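Local coordinates for aldehyde dehydrogenase (Burkholderia cenocepacia, PDB 4O6R), which probably oxidises aldehydes to carboxylic acids with NAD(P)+ as a member of the aldehyde dehydrogenase family, and is seen here with AMP bound, at residues Ile102-Ala107 against Ile281-Gly286; Asn157-Phe162 against Glu183-Ser188. All coordinates share one frame; numbering follows the deposited sequence.

Contact 1: residues Ile102-Ala107 against Ile281-Gly286; sequences IRDSRA and IFHNQG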
ATOM      1  N   ILE A 102      36.808  17.885   4.648  1.00 12.60           N
ATOM      2  CA  ILE A 102      36.220  17.774   5.986  1.00 12.82           C
ATOM      3  C   ILE A 102      34.887  18.504   6.082  1.00 12.88           C
ATOM      4  O   ILE A 102      33.983  18.066   6.763  1.00 12.46           O
ATOM      5  CB  ILE A 102      37.236  18.247   7.067  1.00 13.41           C
ATOM      6  CG1 ILE A 102      36.728  18.000   8.499  1.00 13.69           C
ATOM      7  CG2 ILE A 102      37.598  19.706   6.869  1.00 14.03           C
ATOM      8  CD1 ILE A 102      36.494  16.544   8.886  1.00 13.29           C
ATOM      9  N   ARG A 103      34.729  19.604   5.361  1.00 13.55           N
ATOM     10  CA  ARG A 103      33.448  20.266   5.399  1.00 13.99           C
ATOM     11  C   ARG A 103      32.306  19.372   4.838  1.00 13.56           C
ATOM     12  O   ARG A 103      31.185  19.450   5.335  1.00 13.10           O
ATOM     13  CB  ARG A 103      33.523  21.631   4.717  1.00 14.72           C
ATOM     14  CG  ARG A 103      33.577  21.583   3.208  1.00 14.85           C
ATOM     15  CD  ARG A 103      33.602  22.988   2.658  1.00 15.89           C
ATOM     16  NE  ARG A 103      33.008  23.009   1.339  1.00 16.39           N
ATOM     17  CZ  ARG A 103      32.521  24.085   0.733  1.00 17.43           C
ATOM     18  NH1 ARG A 103      32.630  25.296   1.291  1.00 18.11           N
ATOM     19  NH2 ARG A 103      31.975  23.952  -0.481  1.00 17.40           N
ATOM     20  N   ASP A 104      32.621  18.527   3.852  1.00 13.47           N
ATOM     21  CA  ASP A 104      31.645  17.623   3.217  1.00 13.54           C
ATOM     22  C   ASP A 104      31.391  16.385   4.091  1.00 12.77           C
ATOM     23  O   ASP A 104      30.247  15.902   4.206  1.00 12.25           O
ATOM     24  CB  ASP A 104      32.134  17.083   1.857  1.00 14.08           C
ATOM     25  CG  ASP A 104      32.142  18.118   0.742  1.00 15.38           C
ATOM     26  OD1 ASP A 104      31.491  19.176   0.836  1.00 15.88           O
ATOM     27  OD2 ASP A 104      32.826  17.822  -0.288  1.00 17.46           O
ATOM     28  N   SER A 105      32.439  15.844   4.704  1.00 12.40           N
ATOM     29  CA  SER A 105      32.221  14.701   5.571  1.00 12.21           C
ATOM     30  C   SER A 105      31.418  15.127   6.802  1.00 12.30           C
ATOM     31  O   SER A 105      30.597  14.372   7.260  1.00 12.32           O
ATOM     32  CB  SER A 105      33.505  13.970   5.930  1.00 12.10           C
ATOM     33  OG  SER A 105      34.408  14.839   6.534  1.00 13.07           O
ATOM     34  N   ARG A 106      31.624  16.343   7.300  1.00 12.79           N
ATOM     35  CA  ARG A 106      30.808  16.871   8.395  1.00 13.16           C
ATOM     36  C   ARG A 106      29.351  17.173   7.984  1.00 13.25           C
ATOM     37  O   ARG A 106      28.431  16.820   8.715  1.00 13.34           O
ATOM     38  CB  ARG A 106      31.420  18.154   8.975  1.00 13.77           C
ATOM     39  CG  ARG A 106      32.686  17.986   9.780  1.00 13.86           C
ATOM     40  CD  ARG A 106      33.362  19.342   9.923  1.00 14.48           C
ATOM     41  NE  ARG A 106      34.486  19.300  10.829  1.00 14.70           N
ATOM     42  CZ  ARG A 106      35.371  20.275  10.973  1.00 15.37           C
ATOM     43  NH1 ARG A 106      35.300  21.363  10.221  1.00 15.64           N
ATOM     44  NH2 ARG A 106      36.360  20.150  11.850  1.00 15.70           N
ATOM     45  N   ALA A 107      29.139  17.839   6.846  1.00 13.29           N
ATOM     46  CA  ALA A 107      27.816  18.356   6.487  1.00 13.53           C
ATOM     47  C   ALA A 107      26.984  17.352   5.705  1.00 13.30           C
ATOM     48  O   ALA A 107      25.760  17.441   5.700  1.00 13.18           O
ATOM     49  CB  ALA A 107      27.932  19.648   5.680  1.00 14.05           C
ATOM     50  N   ILE A 281      28.443  18.248 -10.454  1.00  9.05           N
ATOM     51  CA  ILE A 281      29.643  17.574 -10.957  1.00  9.46           C
ATOM     52  C   ILE A 281      30.857  17.725 -10.052  1.00 10.06           C
ATOM     53  O   ILE A 281      31.666  16.806 -10.004  1.00 11.27           O
ATOM     54  CB  ILE A 281      29.984  17.978 -12.395  1.00  9.55           C
ATOM     55  CG1 ILE A 281      31.098  17.099 -13.018  1.00  9.72           C
ATOM     56  CG2 ILE A 281      30.394  19.443 -12.467  1.00  9.53           C
ATOM     57  CD1 ILE A 281      30.813  15.602 -13.026  1.00  9.81           C
ATOM     58  N   PHE A 282      30.993  18.828  -9.319  1.00 10.10           N
ATOM     59  CA  PHE A 282      32.216  19.030  -8.526  1.00 10.46           C
ATOM     60  C   PHE A 282      32.148  18.530  -7.103  1.00 10.59           C
ATOM     61  O   PHE A 282      33.199  18.207  -6.534  1.00 11.22           O
ATOM     62  CB  PHE A 282      32.714  20.481  -8.634  1.00 10.61           C
ATOM     63  CG  PHE A 282      32.968  20.896 -10.062  1.00 10.64           C
ATOM     64  CD1 PHE A 282      33.720  20.079 -10.912  1.00 10.74           C
ATOM     65  CD2 PHE A 282      32.432  22.049 -10.581  1.00 10.75           C
ATOM     66  CE1 PHE A 282      33.927  20.415 -12.230  1.00 10.75           C
ATOM     67  CE2 PHE A 282      32.646  22.390 -11.896  1.00 10.80           C
ATOM     68  CZ  PHE A 282      33.386  21.580 -12.729  1.00 10.88           C
ATOM     69  N   HIS A 283      30.946  18.409  -6.538  1.00 10.18           N
ATOM     70  CA  HIS A 283      30.840  17.803  -5.222  1.00 10.28           C
ATOM     71  C   HIS A 283      31.386  16.395  -5.295  1.00 10.04           C
ATOM     72  O   HIS A 283      31.166  15.689  -6.274  1.00  9.64           O
ATOM     73  CB  HIS A 283      29.418  17.776  -4.677  1.00 10.31           C
ATOM     74  CG  HIS A 283      29.261  16.896  -3.478  1.00 10.45           C
ATOM     75  ND1 HIS A 283      28.612  15.691  -3.527  1.00 10.57           N
ATOM     76  CD2 HIS A 283      29.729  17.014  -2.210  1.00 10.81           C
ATOM     77  CE1 HIS A 283      28.631  15.117  -2.335  1.00 10.79           C
ATOM     78  NE2 HIS A 283      29.326  15.891  -1.524  1.00 11.10           N
ATOM     79  N   ASN A 284      32.121  16.022  -4.259  1.00 10.28           N
ATOM     80  CA  ASN A 284      32.742  14.700  -4.120  1.00 10.55           C
ATOM     81  C   ASN A 284      33.767  14.453  -5.210  1.00 10.40           C
ATOM     82  O   ASN A 284      34.072  13.305  -5.564  1.00 10.05           O
ATOM     83  CB  ASN A 284      31.720  13.556  -4.069  1.00 10.88           C
ATOM     84  CG  ASN A 284      32.114  12.496  -3.056  1.00 11.51           C
ATOM     85  OD1 ASN A 284      32.382  12.835  -1.899  1.00 12.34           O
ATOM     86  ND2 ASN A 284      32.178  11.216  -3.471  1.00 11.50           N
ATOM     87  N   GLN A 285      34.298  15.551  -5.744  1.00 10.25           N
ATOM     88  CA  GLN A 285      35.286  15.472  -6.791  1.00 10.63           C
ATOM     89  C   GLN A 285      34.733  14.752  -8.039  1.00 10.11           C
ATOM     90  O   GLN A 285      35.461  14.103  -8.788  1.00 10.07           O
ATOM     91  CB  GLN A 285      36.538  14.776  -6.257  1.00 11.00           C
ATOM     92  CG  GLN A 285      37.281  15.497  -5.128  1.00 11.85           C
ATOM     93  CD  GLN A 285      36.520  15.661  -3.821  1.00 12.18           C
ATOM     94  OE1 GLN A 285      36.200  16.790  -3.419  1.00 12.39           O
ATOM     95  NE2 GLN A 285      36.201  14.538  -3.153  1.00 12.52           N
ATOM     96  N   GLY A 286      33.434  14.857  -8.257  1.00  9.99           N
ATOM     97  CA  GLY A 286      32.801  14.117  -9.346  1.00  9.95           C
ATOM     98  C   GLY A 286      32.717  12.611  -9.210  1.00 10.35           C
ATOM     99  O   GLY A 286      32.284  11.919 -10.157  1.00 10.60           O
TER
HETATM  100  O   HOH W   1      33.685  15.053  -0.837  1.00 18.66           O
HETATM  101  O   HOH W   2      33.537  17.959  -2.682  1.00 24.07           O

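Contact 2: residues Asn157-Phe162 against Glu183-Ser188; sequences NFPLMF and EITPLS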
ATOM      1  N   ASN A 157      33.595   5.532  -3.176  1.00 12.13           N
ATOM      2  CA  ASN A 157      33.290   6.960  -3.338  1.00 12.15           C
ATOM      3  C   ASN A 157      32.473   7.597  -2.198  1.00 11.66           C
ATOM      4  O   ASN A 157      32.700   8.763  -1.867  1.00 11.64           O
ATOM      5  CB  ASN A 157      32.680   7.260  -4.701  1.00 12.32           C
ATOM      6  CG  ASN A 157      31.425   6.496  -4.964  1.00 12.34           C
ATOM      7  OD1 ASN A 157      31.376   5.296  -4.755  1.00 12.76           O
ATOM      8  ND2 ASN A 157      30.413   7.172  -5.458  1.00 12.20           N
ATOM      9  N   PHE A 158      31.588   6.823  -1.562  1.00 11.15           N
ATOM     10  CA  PHE A 158      30.828   7.276  -0.395  1.00 11.07           C
ATOM     11  C   PHE A 158      30.797   6.127   0.601  1.00 11.03           C
ATOM     12  O   PHE A 158      29.743   5.599   0.919  1.00 10.58           O
ATOM     13  CB  PHE A 158      29.396   7.659  -0.784  1.00 11.01           C
ATOM     14  CG  PHE A 158      29.270   8.940  -1.585  1.00 11.14           C
ATOM     15  CD1 PHE A 158      29.519  10.169  -0.991  1.00 11.48           C
ATOM     16  CD2 PHE A 158      28.817   8.917  -2.895  1.00 11.07           C
ATOM     17  CE1 PHE A 158      29.351  11.350  -1.690  1.00 11.58           C
ATOM     18  CE2 PHE A 158      28.631  10.096  -3.609  1.00 11.26           C
ATOM     19  CZ  PHE A 158      28.902  11.316  -3.013  1.00 11.52           C
ATOM     20  N   PRO A 159      31.970   5.699   1.085  1.00 11.30           N
ATOM     21  CA  PRO A 159      31.975   4.475   1.875  1.00 11.38           C
ATOM     22  C   PRO A 159      31.155   4.553   3.145  1.00 11.56           C
ATOM     23  O   PRO A 159      30.459   3.586   3.467  1.00 11.27           O
ATOM     24  CB  PRO A 159      33.451   4.222   2.182  1.00 11.76           C
ATOM     25  CG  PRO A 159      34.181   5.448   1.787  1.00 11.92           C
ATOM     26  CD  PRO A 159      33.320   6.234   0.848  1.00 11.70           C
ATOM     27  N   LEU A 160      31.227   5.665   3.856  1.00 11.94           N
ATOM     28  CA  LEU A 160      30.444   5.785   5.087  1.00 12.51           C
ATOM     29  C   LEU A 160      28.955   5.762   4.759  1.00 12.45           C
ATOM     30  O   LEU A 160      28.190   4.985   5.328  1.00 12.15           O
ATOM     31  CB  LEU A 160      30.805   7.067   5.834  1.00 12.91           C
ATOM     32  CG  LEU A 160      30.084   7.356   7.147  1.00 13.18           C
ATOM     33  CD1 LEU A 160      30.301   6.220   8.138  1.00 13.36           C
ATOM     34  CD2 LEU A 160      30.552   8.679   7.728  1.00 13.39           C
ATOM     35  N   MET A 161      28.537   6.575   3.802  1.00 13.09           N
ATOM     36  CA  MET A 161      27.115   6.648   3.452  0.50 13.47           C
ATOM     37  C   MET A 161      26.589   5.295   2.973  1.00 13.15           C
ATOM     38  O   MET A 161      25.463   4.914   3.296  1.00 12.80           O
ATOM     39  CB  MET A 161      26.891   7.721   2.395  0.50 14.32           C
ATOM     40  CG  MET A 161      25.567   8.449   2.482  0.50 15.02           C
ATOM     41  SD  MET A 161      25.597   9.827   1.304  0.50 16.77           S
ATOM     42  CE  MET A 161      25.790   8.895  -0.240  0.50 16.11           C
ATOM     43  N   PHE A 162      27.408   4.572   2.218  1.00 12.92           N
ATOM     44  CA  PHE A 162      26.994   3.263   1.708  1.00 13.28           C
ATOM     45  C   PHE A 162      26.735   2.250   2.796  1.00 12.04           C
ATOM     46  O   PHE A 162      25.921   1.353   2.581  1.00 11.67           O
ATOM     47  CB  PHE A 162      28.011   2.672   0.721  1.00 14.73           C
ATOM     48  CG  PHE A 162      28.037   3.359  -0.611  1.00 17.02           C
ATOM     49  CD1 PHE A 162      26.903   3.887  -1.157  1.00 18.19           C
ATOM     50  CD2 PHE A 162      29.211   3.441  -1.316  1.00 18.80           C
ATOM     51  CE1 PHE A 162      26.944   4.530  -2.379  1.00 21.09           C
ATOM     52  CE2 PHE A 162      29.254   4.045  -2.535  1.00 20.54           C
ATOM     53  CZ  PHE A 162      28.124   4.588  -3.080  1.00 20.31           C
ATOM     54  N   GLU A 183      38.506  -1.921  -0.338  1.00 11.86           N
ATOM     55  CA  GLU A 183      39.795  -2.015   0.341  1.00 12.40           C
ATOM     56  C   GLU A 183      40.588  -0.721   0.207  1.00 12.69           C
ATOM     57  O   GLU A 183      41.536  -0.520   0.941  1.00 12.86           O
ATOM     58  CB  GLU A 183      40.613  -3.219  -0.170  1.00 12.71           C
ATOM     59  CG  GLU A 183      41.174  -3.100  -1.573  1.00 12.98           C
ATOM     60  CD  GLU A 183      40.180  -3.319  -2.697  1.00 12.82           C
ATOM     61  OE1 GLU A 183      38.945  -3.479  -2.481  1.00 12.42           O
ATOM     62  OE2 GLU A 183      40.688  -3.355  -3.839  1.00 13.39           O
ATOM     63  N   ILE A 184      40.181   0.144  -0.730  1.00 12.71           N
ATOM     64  CA  ILE A 184      40.788   1.477  -0.894  1.00 13.19           C
ATOM     65  C   ILE A 184      40.398   2.412   0.258  1.00 12.87           C
ATOM     66  O   ILE A 184      41.200   3.285   0.638  1.00 13.13           O
ATOM     67  CB  ILE A 184      40.367   2.154  -2.239  1.00 13.47           C
ATOM     68  CG1 ILE A 184      40.616   1.237  -3.445  1.00 13.83           C
ATOM     69  CG2 ILE A 184      41.105   3.475  -2.439  1.00 14.03           C
ATOM     70  CD1 ILE A 184      41.968   0.598  -3.447  1.00 14.65           C
ATOM     71  N   THR A 185      39.169   2.269   0.774  1.00 12.18           N
ATOM     72  CA  THR A 185      38.631   3.181   1.784  1.00 12.06           C
ATOM     73  C   THR A 185      37.820   2.409   2.825  1.00 11.88           C
ATOM     74  O   THR A 185      36.600   2.575   2.910  1.00 11.93           O
ATOM     75  CB  THR A 185      37.676   4.217   1.143  1.00 11.76           C
ATOM     76  OG1 THR A 185      36.601   3.534   0.463  1.00 11.25           O
ATOM     77  CG2 THR A 185      38.409   5.092   0.180  1.00 11.90           C
ATOM     78  N   PRO A 186      38.470   1.514   3.587  1.00 11.83           N
ATOM     79  CA  PRO A 186      37.686   0.607   4.442  1.00 11.69           C
ATOM     80  C   PRO A 186      37.455   1.135   5.856  1.00 11.75           C
ATOM     81  O   PRO A 186      36.758   0.513   6.643  1.00 11.58           O
ATOM     82  CB  PRO A 186      38.588  -0.621   4.535  1.00 11.89           C
ATOM     83  CG  PRO A 186      39.964  -0.040   4.509  1.00 12.22           C
ATOM     84  CD  PRO A 186      39.868   1.060   3.465  1.00 12.15           C
ATOM     85  N   LEU A 187      38.085   2.238   6.203  1.00 12.03           N
ATOM     86  CA  LEU A 187      38.257   2.538   7.628  1.00 12.18           C
ATOM     87  C   LEU A 187      36.963   2.960   8.357  1.00 12.00           C
ATOM     88  O   LEU A 187      36.691   2.498   9.476  1.00 12.00           O
ATOM     89  CB  LEU A 187      39.361   3.560   7.811  1.00 12.62           C
ATOM     90  CG  LEU A 187      40.742   3.079   7.348  1.00 12.95           C
ATOM     91  CD1 LEU A 187      41.759   4.178   7.482  1.00 13.35           C
ATOM     92  CD2 LEU A 187      41.189   1.856   8.139  1.00 13.14           C
ATOM     93  N   SER A 188      36.141   3.785   7.718  1.00 11.80           N
ATOM     94  CA  SER A 188      34.912   4.249   8.362  1.00 11.53           C
ATOM     95  C   SER A 188      33.912   3.096   8.562  1.00 11.14           C
ATOM     96  O   SER A 188      33.192   3.064   9.559  1.00 11.13           O
ATOM     97  CB  SER A 188      34.334   5.440   7.582  1.00 11.56           C
ATOM     98  OG  SER A 188      33.862   5.018   6.314  1.00 11.64           O
TER

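Contact 1: residues Ile102-Ala107 against Ile281-Gly286
Asp104 meets His283 and, through water, the turn behind it, where the opening of helix 102-123 faces the end of helix 270-282 in the aldehyde dehydrogenase fold. Phe282 to Gly286 also begin the cysteine signature of this family. Along the first segment, Ile102 packs back on helix 87-98, while Arg103 reaches to His493 of the second subunit. Asp104 is the residue that crosses: with CG anti to the carbonyl carbon and beside the backbone N (chi1 -72°), its carboxylate is carried out to the His283 ring, where OD2 comes 3.7 Å from CD2. The two side chains run past each other in opposite directions, their planes 69° apart and the approach oblique. No hydrogen bond joins this pair; His283 ND1 pairs with Lys448. Further on, Arg106 turns to a salt bridge with Glu88.

Opposite Asp104, Asn284, Gln285 and Gly286 all have left-handed backbone angles, phi 60 to 69°, and Gly286 N closes on His283 O. Two waters lie between. One is 3.0 Å from Asp104 OD2 and 2.8 Å from Asn284 OD1, while Asn284 ND2 bonds to Gln287 O. The other accepts from Asn284 N at 2.9 Å and has Gln285 OE1 3.0 Å away.

Contact 2: residues Asn157-Phe162 against Glu183-Ser188
Pro159 and Leu160, in the first turn of helix 159-172, lie against Thr185 and Ser188, where the chain enters helix 187-199. The two helices follow successive strands, 138-153 and 176-180, of the Rossmann-type coenzyme domain, so their N-terminal ends meet side by side.

Van der Waals contact accounts for everything that passes directly between the segments. The Pro159 ring crosses the Thr185 side chain at about a right angle, with CG 3.4 Å from Thr185 OG1. Its CB rests 3.6 Å from Thr185 O, so the ring touches both oxygens of that residue. Thr185 OG1 stands between its own backbone N and carbonyl carbon (chi1 58°), which aims the hydroxyl at the ring. Three residues on, Ser188 OG comes 3.7 Å from Leu160 CB, and one methyl, Leu160 CD1, lies 4.1 Å from Ser188 CB. Leu160 also packs on Val110 and Thr113 of helix 102-123.

Hydrogen bonds come from outside. Ser188 OG and Leu160 N, 3.7 Å from each other, do not bond together; Glu94 takes both, OE1 binding the hydroxyl and OE2 the backbone N. Asp97 likewise accepts from Leu187 N. At the pocket end, Glu183 forms a salt bridge with Lys180 and makes a weak hydrogen bond to AMP O2'.

Buried polar groups on both segments are thus satisfied by carboxylates of helix 87-98. These negative charges, set at helix N-terminal ends, are probably stabilised by the helix dipoles, and Glu94 clamps the two segments together where they offer each other no hydrogen bond.

Overall arrangement
From the N terminus, helix 102-123 supplies the first half of contact 1. The chain then runs through strand 138-153 into Asn157-Phe162, passes along helix 159-172 and strand 176-180, and returns at Glu183-Ser188: contact 2 closes this short loop of 20 intervening residues. Helix 270-282 later brings Ile281-Gly286 back to Ile102-Ala107, closing the much longer loop of contact 1, within which contact 2 lies whole. The centres are 14 Å apart, and the two meet directly: Asn284 ND2 is 3.0 Å from Asn157 O, a probable hydrogen bond, while Phe158 packs on Asn284 and His283. The cysteine-signature turn is thereby tied to helix 102-123 and to the start of helix 159-172, both in the coenzyme domain.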